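Local atomic coordinates of transferrin (Manduca sexta, PDB entry 6WB6), a protein that carries iron in an insect, binding a single ferric ion per molecule together with a carbonate anion. Residues Cys114-Gly117 against Val118-Val122; Tyr124-Pro127 against Leu128-Met132; Thr221-Ile224 against Phe225-Phe229. All coordinates share one frame; numbering follows the deposited sequence.

Contact 1. Residues Cys114-Gly117 against Val118-Val122; sequences CHTG and VNRNV. With CO3 (carbonate ion), chain G; CO3 (carbonate ion), chain F.
Carbonate oxygen O1 of chain G takes two bonds from one side chain, Arg120. Arg120 NE gives the strong one, 2.7 Å to O1 of the chain G carbonate and nearly straight at 166°. NH2 adds a weak one to the same oxygen. O1 lies at the edge of the guanidinium, in its plane. Thr116 OG1 holds O2 of this carbonate at 2.8 Å. With OG1 between the backbone N and the carbonyl carbon (chi1 61°), the hydroxyl points to O2, while Thr116 CB lies over one face of the guanidinium, offset toward the rim. The third oxygen, O3, is met by the backbone N of Val122 at 3.0 Å and 175°. Gly123 N, the next along the helix, also hydrogen-bonds to the chain G carbonate. All three oxygens of this anion are thus gripped, and Arg120 probably balances part of its charge. The second carbonate, chain F, has its O3 bonded by Asn121 N at 3.0 Å and by Asn121 ND2 at 3.1 Å. A type II turn from Gly117 to Arg120 brings Arg120 back beside Thr116. Its closing bond, Arg120 N to Gly117 O, is weak at 3.5 Å. Arg120 is the N-cap residue, and Asn121 and Val122 begin the helix. Tyr204, an iron ligand, makes a cation-pi contact with Arg120. An anion held by arginine, threonine and the start of a helix beside ferric iron is the synergistic carbonate site of transferrins.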
ATOM      1  N   CYS A 114     -14.208   5.351  22.770  1.00 19.30           N
ATOM      2  CA  CYS A 114     -12.835   5.822  22.680  1.00 18.79           C
ATOM      3  C   CYS A 114     -11.965   4.718  22.108  1.00 13.83           C
ATOM      4  O   CYS A 114     -11.781   3.670  22.739  1.00 17.68           O
ATOM      5  CB  CYS A 114     -12.305   6.253  24.049  1.00 21.88           C
ATOM      6  SG  CYS A 114     -13.285   7.481  24.899  1.00 20.27           S
ATOM      7  N   HIS A 115     -11.393   4.977  20.944  1.00 18.15           N
ATOM      8  CA  HIS A 115     -10.694   3.979  20.166  1.00 16.91           C
ATOM      9  C   HIS A 115      -9.243   4.392  20.037  1.00 14.24           C
ATOM     10  O   HIS A 115      -8.910   5.581  20.057  1.00 20.85           O
ATOM     11  CB  HIS A 115     -11.308   3.826  18.755  1.00 19.91           C
ATOM     12  CG  HIS A 115     -12.736   3.358  18.767  1.00 21.87           C
ATOM     13  ND1 HIS A 115     -13.093   2.042  18.571  1.00 17.15           N
ATOM     14  CD2 HIS A 115     -13.891   4.028  18.984  1.00 24.34           C
ATOM     15  CE1 HIS A 115     -14.402   1.914  18.689  1.00 18.85           C
ATOM     16  NE2 HIS A 115     -14.913   3.109  18.914  1.00 20.89           N
ATOM     17  N   THR A 116      -8.378   3.401  19.873  1.00 10.16           N
ATOM     18  CA  THR A 116      -6.974   3.702  19.621  1.00 10.18           C
ATOM     19  C   THR A 116      -6.818   4.427  18.301  1.00 17.11           C
ATOM     20  O   THR A 116      -6.195   5.492  18.223  1.00 12.86           O
ATOM     21  CB  THR A 116      -6.163   2.416  19.618  1.00 16.44           C
ATOM     22  OG1 THR A 116      -6.637   1.558  18.573  1.00 13.56           O
ATOM     23  CG2 THR A 116      -6.305   1.740  20.930  1.00 14.75           C
ATOM     24  N   GLY A 117      -7.385   3.858  17.248  1.00 16.85           N
ATOM     25  CA  GLY A 117      -7.312   4.458  15.939  1.00 16.33           C
ATOM     26  C   GLY A 117      -7.743   3.448  14.906  1.00 13.88           C
ATOM     27  O   GLY A 117      -7.880   2.258  15.186  1.00 19.33           O
ATOM     28  N   VAL A 118      -7.931   3.940  13.685  1.00 16.93           N
ATOM     29  CA  VAL A 118      -8.470   3.087  12.633  1.00 20.45           C
ATOM     30  C   VAL A 118      -7.497   1.963  12.297  1.00 17.91           C
ATOM     31  O   VAL A 118      -6.269   2.134  12.300  1.00 16.79           O
ATOM     32  CB  VAL A 118      -8.814   3.902  11.376  1.00 16.81           C
ATOM     33  CG1 VAL A 118      -7.572   4.381  10.653  1.00 18.38           C
ATOM     34  CG2 VAL A 118      -9.697   3.054  10.446  1.00 17.53           C
ATOM     35  N   ASN A 119      -8.064   0.807  11.980  1.00 15.64           N
ATOM     36  CA  ASN A 119      -7.368  -0.359  11.465  1.00 14.67           C
ATOM     37  C   ASN A 119      -6.437  -0.978  12.482  1.00 17.02           C
ATOM     38  O   ASN A 119      -5.590  -1.786  12.125  1.00 20.44           O
ATOM     39  CB  ASN A 119      -6.593  -0.022  10.196  1.00 18.24           C
ATOM     40  CG  ASN A 119      -7.511   0.299   9.043  1.00 18.97           C
ATOM     41  OD1 ASN A 119      -8.570  -0.291   8.920  1.00 18.67           O
ATOM     42  ND2 ASN A 119      -7.122   1.254   8.214  1.00 23.65           N
ATOM     43  N   ARG A 120      -6.574  -0.624  13.739  1.00 16.57           N
ATOM     44  CA  ARG A 120      -5.737  -1.197  14.781  1.00 17.57           C
ATOM     45  C   ARG A 120      -6.464  -2.348  15.463  1.00 17.73           C
ATOM     46  O   ARG A 120      -7.676  -2.522  15.316  1.00 14.97           O
ATOM     47  CB  ARG A 120      -5.341  -0.114  15.780  1.00 16.39           C
ATOM     48  CG  ARG A 120      -4.430   0.945  15.160  1.00 16.39           C
ATOM     49  CD  ARG A 120      -4.112   2.152  16.086  1.00 16.32           C
ATOM     50  NE  ARG A 120      -3.408   1.784  17.308  1.00 18.13           N
ATOM     51  CZ  ARG A 120      -2.718   2.641  18.068  1.00 22.22           C
ATOM     52  NH1 ARG A 120      -2.635   3.927  17.715  1.00 18.82           N
ATOM     53  NH2 ARG A 120      -2.115   2.214  19.191  1.00 18.19           N
ATOM     54  N   ASN A 121      -5.706  -3.158  16.205  1.00 19.81           N
ATOM     55  CA  ASN A 121      -6.276  -4.403  16.718  1.00 15.53           C
ATOM     56  C   ASN A 121      -7.273  -4.236  17.861  1.00 24.65           C
ATOM     57  O   ASN A 121      -8.438  -4.613  17.711  1.00 15.75           O
ATOM     58  CB  ASN A 121      -5.165  -5.341  17.166  1.00 16.31           C
ATOM     59  CG  ASN A 121      -4.539  -6.071  15.995  1.00 18.35           C
ATOM     60  OD1 ASN A 121      -5.097  -7.046  15.490  1.00 22.39           O
ATOM     61  ND2 ASN A 121      -3.411  -5.574  15.537  1.00 14.27           N
ATOM     62  N   VAL A 122      -6.830  -3.749  19.026  1.00 14.14           N
ATOM     63  CA  VAL A 122      -7.737  -3.752  20.170  1.00 14.64           C
ATOM     64  C   VAL A 122      -8.767  -2.651  20.021  1.00 18.44           C
ATOM     65  O   VAL A 122      -9.897  -2.769  20.520  1.00 16.11           O
ATOM     66  CB  VAL A 122      -6.984  -3.604  21.514  1.00 14.23           C
ATOM     67  CG1 VAL A 122      -5.876  -4.634  21.613  1.00 15.28           C
ATOM     68  CG2 VAL A 122      -6.422  -2.166  21.706  1.00 13.03           C
TER
HETATM   69  C   CO3 G 703      -4.259  -1.457  18.749  1.00 17.81           C
HETATM   70  O1  CO3 G 703      -3.320  -0.630  18.403  1.00 17.99           O
HETATM   71  O2  CO3 G 703      -5.461  -1.006  18.721  1.00 18.02           O
HETATM   72  O3  CO3 G 703      -4.053  -2.691  19.099  1.00 17.22           O
HETATM   73  C   CO3 F 702      -1.685  -2.005  15.951  1.00 26.09           C
HETATM   74  O1  CO3 F 702      -1.464  -1.904  14.676  1.00 30.85           O
HETATM   75  O2  CO3 F 702      -0.831  -1.485  16.859  1.00 14.79           O
HETATM   76  O3  CO3 F 702      -2.782  -2.652  16.279  1.00 13.84           O

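Contact 2. Residues Tyr124-Pro127 against Leu128-Met132; sequences YKIP and LTMLM
Leu128 N bonds to Tyr124 O at 2.8 Å, one turn apart on a kinked alpha helix. The side chains of the same pair also meet. Leu128 CD1 lies over one face of the Tyr124 ring, but it is modelled too close for its exact distance to be trusted. The phenol ring stands CG anti to the backbone N (chi1 -169°), which carries it along the helix flank toward Leu128. Beyond this pair, Ile126 CG2 and Met130 CG touch more loosely at 4.4 Å. The backbone fixes their spacing, with Met130 N bonded to Ile126 O at 3.0 Å. Pro127 has no N-H to give to the turn before it, and the helix kinks there. Its own carbonyl still accepts from Leu131 N. Helix 147-158 lies against the Tyr124 and Leu128 flank, where Glu151 OE1 binds the Tyr124 hydroxyl. Ile126 and Met130 instead meet Trp268 and Ala269. Thr129 faces helix 338-342 through Glu340, yet its hydroxyl turns back to its own helix. Lys125 O accepts two bonds from this one residue, from Thr129 N at 2.9 Å and from Thr129 OG1 at 2.7 Å, and the two donors arrive from opposite faces of the carbonyl plane.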
ATOM      1  N   TYR A 124     -10.091  -1.361  17.150  1.00 15.67           N
ATOM      2  CA  TYR A 124     -10.914  -1.301  15.946  1.00 18.43           C
ATOM      3  C   TYR A 124     -11.278  -2.661  15.349  1.00 20.21           C
ATOM      4  O   TYR A 124     -12.465  -3.016  15.296  1.00 19.37           O
ATOM      5  CB  TYR A 124     -10.191  -0.453  14.918  1.00 15.77           C
ATOM      6  CG  TYR A 124     -10.992  -0.085  13.730  1.00 13.68           C
ATOM      7  CD1 TYR A 124     -11.759   1.076  13.715  1.00 13.00           C
ATOM      8  CD2 TYR A 124     -10.980  -0.880  12.597  1.00 18.63           C
ATOM      9  CE1 TYR A 124     -12.489   1.436  12.587  1.00 17.82           C
ATOM     10  CE2 TYR A 124     -11.719  -0.537  11.462  1.00 21.22           C
ATOM     11  CZ  TYR A 124     -12.464   0.613  11.456  1.00 22.22           C
ATOM     12  OH  TYR A 124     -13.181   0.941  10.312  1.00 17.69           O
ATOM     13  N   LYS A 125     -10.272  -3.410  14.883  1.00 14.23           N
ATOM     14  CA  LYS A 125     -10.517  -4.689  14.232  1.00 18.49           C
ATOM     15  C   LYS A 125     -11.156  -5.684  15.172  1.00 14.85           C
ATOM     16  O   LYS A 125     -12.082  -6.393  14.787  1.00 21.37           O
ATOM     17  CB  LYS A 125      -9.213  -5.265  13.682  1.00 25.96           C
ATOM     18  CG  LYS A 125      -8.495  -4.319  12.724  1.00 25.45           C
ATOM     19  CD  LYS A 125      -7.371  -4.981  11.974  1.00 20.18           C
ATOM     20  CE  LYS A 125      -6.154  -5.222  12.859  1.00 25.02           C
ATOM     21  NZ  LYS A 125      -5.087  -5.990  12.108  1.00 29.38           N
ATOM     22  N   ILE A 126     -10.676  -5.766  16.404  1.00 13.29           N
ATOM     23  CA  ILE A 126     -11.252  -6.707  17.357  1.00 18.31           C
ATOM     24  C   ILE A 126     -12.670  -6.232  17.684  1.00 13.74           C
ATOM     25  O   ILE A 126     -13.636  -6.996  17.501  1.00 18.67           O
ATOM     26  CB  ILE A 126     -10.339  -6.841  18.589  1.00 17.65           C
ATOM     27  CG1 ILE A 126      -9.069  -7.619  18.191  1.00 18.90           C
ATOM     28  CG2 ILE A 126     -11.050  -7.489  19.771  1.00 14.98           C
ATOM     29  CD1 ILE A 126      -8.156  -7.893  19.332  1.00 18.58           C
ATOM     30  N   PRO A 127     -12.871  -4.997  18.128  1.00 15.37           N
ATOM     31  CA  PRO A 127     -14.254  -4.576  18.405  1.00 15.25           C
ATOM     32  C   PRO A 127     -15.188  -4.835  17.236  1.00 23.76           C
ATOM     33  O   PRO A 127     -16.319  -5.294  17.429  1.00 20.47           O
ATOM     34  CB  PRO A 127     -14.099  -3.090  18.705  1.00 15.61           C
ATOM     35  CG  PRO A 127     -12.799  -2.986  19.353  1.00 19.92           C
ATOM     36  CD  PRO A 127     -11.904  -3.987  18.622  1.00 17.51           C
ATOM     37  N   LEU A 128     -14.749  -4.552  16.016  1.00 20.18           N
ATOM     38  CA  LEU A 128     -15.619  -4.813  14.883  1.00 18.96           C
ATOM     39  C   LEU A 128     -15.896  -6.299  14.754  1.00 20.66           C
ATOM     40  O   LEU A 128     -17.036  -6.692  14.493  1.00 20.36           O
ATOM     41  CB  LEU A 128     -15.015  -4.249  13.605  1.00 20.96           C
ATOM     42  CG  LEU A 128     -15.225  -2.762  13.361  1.00 17.96           C
ATOM     43  CD1 LEU A 128     -14.302  -2.234  12.275  1.00 22.77           C
ATOM     44  CD2 LEU A 128     -16.643  -2.471  12.970  1.00 22.84           C
ATOM     45  N   THR A 129     -14.870  -7.142  14.976  1.00 15.78           N
ATOM     46  CA  THR A 129     -15.036  -8.581  14.825  1.00 18.26           C
ATOM     47  C   THR A 129     -16.073  -9.122  15.792  1.00 18.84           C
ATOM     48  O   THR A 129     -16.875  -9.986  15.423  1.00 20.10           O
ATOM     49  CB  THR A 129     -13.676  -9.310  15.026  1.00 19.91           C
ATOM     50  OG1 THR A 129     -12.757  -8.922  14.000  1.00 15.11           O
ATOM     51  CG2 THR A 129     -13.832 -10.842  14.972  1.00 21.97           C
ATOM     52  N   MET A 130     -16.060  -8.643  17.038  1.00 19.55           N
ATOM     53  CA  MET A 130     -16.935  -9.195  18.075  1.00 20.90           C
ATOM     54  C   MET A 130     -18.329  -8.583  18.027  1.00 21.37           C
ATOM     55  O   MET A 130     -19.325  -9.302  18.100  1.00 22.24           O
ATOM     56  CB  MET A 130     -16.318  -8.968  19.468  1.00 21.10           C
ATOM     57  CG  MET A 130     -14.941  -9.645  19.653  1.00 19.85           C
ATOM     58  SD  MET A 130     -15.019 -11.338  18.982  1.00 23.46           S
ATOM     59  CE  MET A 130     -13.293 -11.809  18.949  1.00 23.92           C
ATOM     60  N   LEU A 131     -18.414  -7.258  17.937  1.00 22.54           N
ATOM     61  CA  LEU A 131     -19.714  -6.591  17.930  1.00 19.03           C
ATOM     62  C   LEU A 131     -20.564  -7.024  16.747  1.00 22.45           C
ATOM     63  O   LEU A 131     -21.786  -7.191  16.878  1.00 23.76           O
ATOM     64  CB  LEU A 131     -19.529  -5.082  17.890  1.00 17.28           C
ATOM     65  CG  LEU A 131     -18.809  -4.468  19.089  1.00 18.27           C
ATOM     66  CD1 LEU A 131     -18.717  -2.985  18.878  1.00 22.78           C
ATOM     67  CD2 LEU A 131     -19.516  -4.773  20.391  1.00 24.27           C
ATOM     68  N   MET A 132     -19.944  -7.194  15.578  1.00 20.20           N
ATOM     69  CA  MET A 132     -20.698  -7.549  14.387  1.00 22.46           C
ATOM     70  C   MET A 132     -21.424  -8.871  14.542  1.00 27.12           C
ATOM     71  O   MET A 132     -22.305  -9.175  13.736  1.00 26.46           O
ATOM     72  CB  MET A 132     -19.773  -7.621  13.172  1.00 27.14           C
ATOM     73  CG  MET A 132     -18.817  -8.815  13.167  1.00 21.70           C
ATOM     74  SD  MET A 132     -17.924  -8.898  11.618  1.00 22.88           S
ATOM     75  CE  MET A 132     -19.283  -9.463  10.598  1.00 23.33           C
TER

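Contact 3. Residues Thr221-Ile224 against Phe225-Phe229; sequences TKVI and FTRKF
Phe225 turns the edge of its ring to Lys222, with Phe225 CD1 3.5 Å from Lys222 CE. Ile224 CG2 also reaches this ring, 4.0 Å from Phe225 CD1. Thr226 comes next and gives Lys222 O two bonds. Thr226 N lies in the carbonyl plane of Lys222, 3.1 Å from Lys222 O. Thr226 OG1 is 2.9 Å from Lys222 O but stands above that plane. On its other contact, Thr226 OG1 packs on Thr221 CG2 at 3.4 Å. Arg227 N bonds to Val223 O at 2.7 Å, nearly straight at 168°. The aliphatic part of Arg227 runs beside Val223, both side chains pointing the same way, and Arg227 CD lies 3.6 Å from Val223 CG1. The arginine chain then bends at chi3 (64°), and NE binds Pro233 O. Lys228 is extended and lies alongside Ile224, with CE against CG1, while its NZ forms a salt bridge with Glu82. An alanine in place of Ile224 would probably open a gap beside the Lys228 methylenes, take the CG2 contact from the Phe225 ring, and leave the middle of the lysine chain less fixed while Glu82 still holds NZ. Lys222, whose side chain reaches the iron ligands Tyr90 and Tyr204, is the N-cap residue where strand 218-222 passes directly into helix 223-229. Thr226 rests on strands 90-97 and 249-252, and helix 203-213 meets Phe225, Thr226 and Phe229.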
ATOM      1  N   THR A 221      -8.989  -0.734  24.352  1.00 17.80           N
ATOM      2  CA  THR A 221      -7.553  -0.620  24.412  1.00 12.38           C
ATOM      3  C   THR A 221      -6.980  -1.975  24.843  1.00 17.85           C
ATOM      4  O   THR A 221      -7.608  -3.025  24.647  1.00 14.66           O
ATOM      5  CB  THR A 221      -7.210   0.572  25.316  1.00 18.37           C
ATOM      6  OG1 THR A 221      -5.808   0.747  25.365  1.00 18.86           O
ATOM      7  CG2 THR A 221      -7.795   0.376  26.740  1.00 21.51           C
ATOM      8  N   LYS A 222      -5.769  -1.967  25.384  1.00 14.15           N
ATOM      9  CA  LYS A 222      -5.130  -3.205  25.814  1.00 15.49           C
ATOM     10  C   LYS A 222      -4.707  -3.080  27.269  1.00 15.24           C
ATOM     11  O   LYS A 222      -4.608  -1.989  27.826  1.00 18.54           O
ATOM     12  CB  LYS A 222      -3.928  -3.595  24.944  1.00 14.93           C
ATOM     13  CG  LYS A 222      -2.739  -2.672  24.987  1.00 16.46           C
ATOM     14  CD  LYS A 222      -1.571  -3.229  24.183  1.00 16.39           C
ATOM     15  CE  LYS A 222      -0.537  -2.157  23.919  1.00 18.39           C
ATOM     16  NZ  LYS A 222       0.417  -2.511  22.806  1.00 19.62           N
ATOM     17  N   VAL A 223      -4.433  -4.239  27.864  1.00 20.74           N
ATOM     18  CA  VAL A 223      -4.304  -4.341  29.310  1.00 24.03           C
ATOM     19  C   VAL A 223      -3.139  -3.510  29.798  1.00 20.74           C
ATOM     20  O   VAL A 223      -3.233  -2.792  30.796  1.00 28.09           O
ATOM     21  CB  VAL A 223      -4.128  -5.813  29.714  1.00 18.53           C
ATOM     22  CG1 VAL A 223      -3.692  -5.926  31.179  1.00 22.35           C
ATOM     23  CG2 VAL A 223      -5.396  -6.535  29.441  1.00 20.55           C
ATOM     24  N   ILE A 224      -2.006  -3.625  29.114  1.00 21.62           N
ATOM     25  CA  ILE A 224      -0.777  -3.086  29.660  1.00 19.05           C
ATOM     26  C   ILE A 224      -0.883  -1.578  29.783  1.00 26.00           C
ATOM     27  O   ILE A 224      -0.438  -0.997  30.784  1.00 20.57           O
ATOM     28  CB  ILE A 224       0.426  -3.533  28.808  1.00 23.95           C
ATOM     29  CG1 ILE A 224       1.719  -3.077  29.451  1.00 25.62           C
ATOM     30  CG2 ILE A 224       0.333  -3.010  27.375  1.00 14.60           C
ATOM     31  CD1 ILE A 224       2.968  -3.768  28.876  1.00 25.36           C
ATOM     32  N   PHE A 225      -1.501  -0.918  28.790  1.00 22.36           N
ATOM     33  CA  PHE A 225      -1.729   0.517  28.920  1.00 17.49           C
ATOM     34  C   PHE A 225      -2.837   0.812  29.907  1.00 22.08           C
ATOM     35  O   PHE A 225      -2.858   1.900  30.491  1.00 24.05           O
ATOM     36  CB  PHE A 225      -2.054   1.160  27.572  1.00 21.50           C
ATOM     37  CG  PHE A 225      -0.835   1.563  26.800  1.00 23.66           C
ATOM     38  CD1 PHE A 225      -0.207   0.662  25.989  1.00 21.70           C
ATOM     39  CD2 PHE A 225      -0.305   2.833  26.913  1.00 27.35           C
ATOM     40  CE1 PHE A 225       0.910   0.997  25.306  1.00 18.63           C
ATOM     41  CE2 PHE A 225       0.830   3.180  26.209  1.00 26.22           C
ATOM     42  CZ  PHE A 225       1.436   2.255  25.414  1.00 30.16           C
ATOM     43  N   THR A 226      -3.760  -0.124  30.117  1.00 18.07           N
ATOM     44  CA  THR A 226      -4.787   0.110  31.128  1.00 21.25           C
ATOM     45  C   THR A 226      -4.180   0.024  32.526  1.00 21.92           C
ATOM     46  O   THR A 226      -4.410   0.890  33.378  1.00 25.59           O
ATOM     47  CB  THR A 226      -5.926  -0.888  30.970  1.00 19.96           C
ATOM     48  OG1 THR A 226      -6.489  -0.786  29.652  1.00 21.81           O
ATOM     49  CG2 THR A 226      -7.012  -0.641  32.002  1.00 21.29           C
ATOM     50  N   ARG A 227      -3.366  -0.995  32.762  1.00 21.38           N
ATOM     51  CA  ARG A 227      -2.732  -1.143  34.058  1.00 23.59           C
ATOM     52  C   ARG A 227      -1.796   0.026  34.357  1.00 20.02           C
ATOM     53  O   ARG A 227      -1.839   0.593  35.447  1.00 24.44           O
ATOM     54  CB  ARG A 227      -2.009  -2.481  34.093  1.00 18.56           C
ATOM     55  CG  ARG A 227      -2.977  -3.612  34.118  1.00 23.37           C
ATOM     56  CD  ARG A 227      -2.305  -4.952  34.342  1.00 27.87           C
ATOM     57  NE  ARG A 227      -1.669  -5.031  35.647  1.00 31.84           N
ATOM     58  CZ  ARG A 227      -2.309  -5.297  36.775  1.00 26.13           C
ATOM     59  NH1 ARG A 227      -3.615  -5.516  36.764  1.00 24.06           N
ATOM     60  NH2 ARG A 227      -1.624  -5.350  37.910  1.00 27.58           N
ATOM     61  N   LYS A 228      -0.988   0.443  33.388  1.00 21.50           N
ATOM     62  CA  LYS A 228      -0.057   1.533  33.652  1.00 28.11           C
ATOM     63  C   LYS A 228      -0.773   2.862  33.831  1.00 22.93           C
ATOM     64  O   LYS A 228      -0.307   3.718  34.590  1.00 18.85           O
ATOM     65  CB  LYS A 228       0.952   1.651  32.520  1.00 23.68           C
ATOM     66  CG  LYS A 228       1.774   0.430  32.369  1.00 25.63           C
ATOM     67  CD  LYS A 228       2.858   0.612  31.334  1.00 16.29           C
ATOM     68  CE  LYS A 228       3.739  -0.587  31.359  1.00 23.03           C
ATOM     69  NZ  LYS A 228       4.622  -0.602  30.178  1.00 32.38           N
ATOM     70  N   PHE A 229      -1.897   3.046  33.147  1.00 20.47           N
ATOM     71  CA  PHE A 229      -2.664   4.272  33.303  1.00 25.53           C
ATOM     72  C   PHE A 229      -3.017   4.477  34.763  1.00 25.86           C
ATOM     73  O   PHE A 229      -3.069   5.607  35.233  1.00 18.69           O
ATOM     74  CB  PHE A 229      -3.928   4.206  32.433  1.00 23.20           C
ATOM     75  CG  PHE A 229      -4.767   5.476  32.434  1.00 21.18           C
ATOM     76  CD1 PHE A 229      -4.384   6.584  31.702  1.00 20.70           C
ATOM     77  CD2 PHE A 229      -5.960   5.525  33.122  1.00 21.04           C
ATOM     78  CE1 PHE A 229      -5.173   7.728  31.691  1.00 28.58           C
ATOM     79  CE2 PHE A 229      -6.745   6.657  33.124  1.00 22.12           C
ATOM     80  CZ  PHE A 229      -6.353   7.756  32.412  1.00 27.48           C
TER

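Overall arrangement
The three contacts follow one another along the chain, all in the N-terminal lobe. Contacts 1 and 2 are consecutive on helix 121-131, with centres about 10 Å apart. Contact 1 begins the helix and contact 2 continues it. Contact 3 comes about ninety residues later, its centre about 14 Å from that of contact 1 and 19 Å from that of contact 2. Strands 112-114 and 218-222 are parallel neighbours in one mixed sheet, and each leads into a contact, 1 and 3 respectively. Val122 CG2 packs against the backbone of Thr221. Contacts 1 and 3 thus approach the iron and carbonate site from adjacent strands.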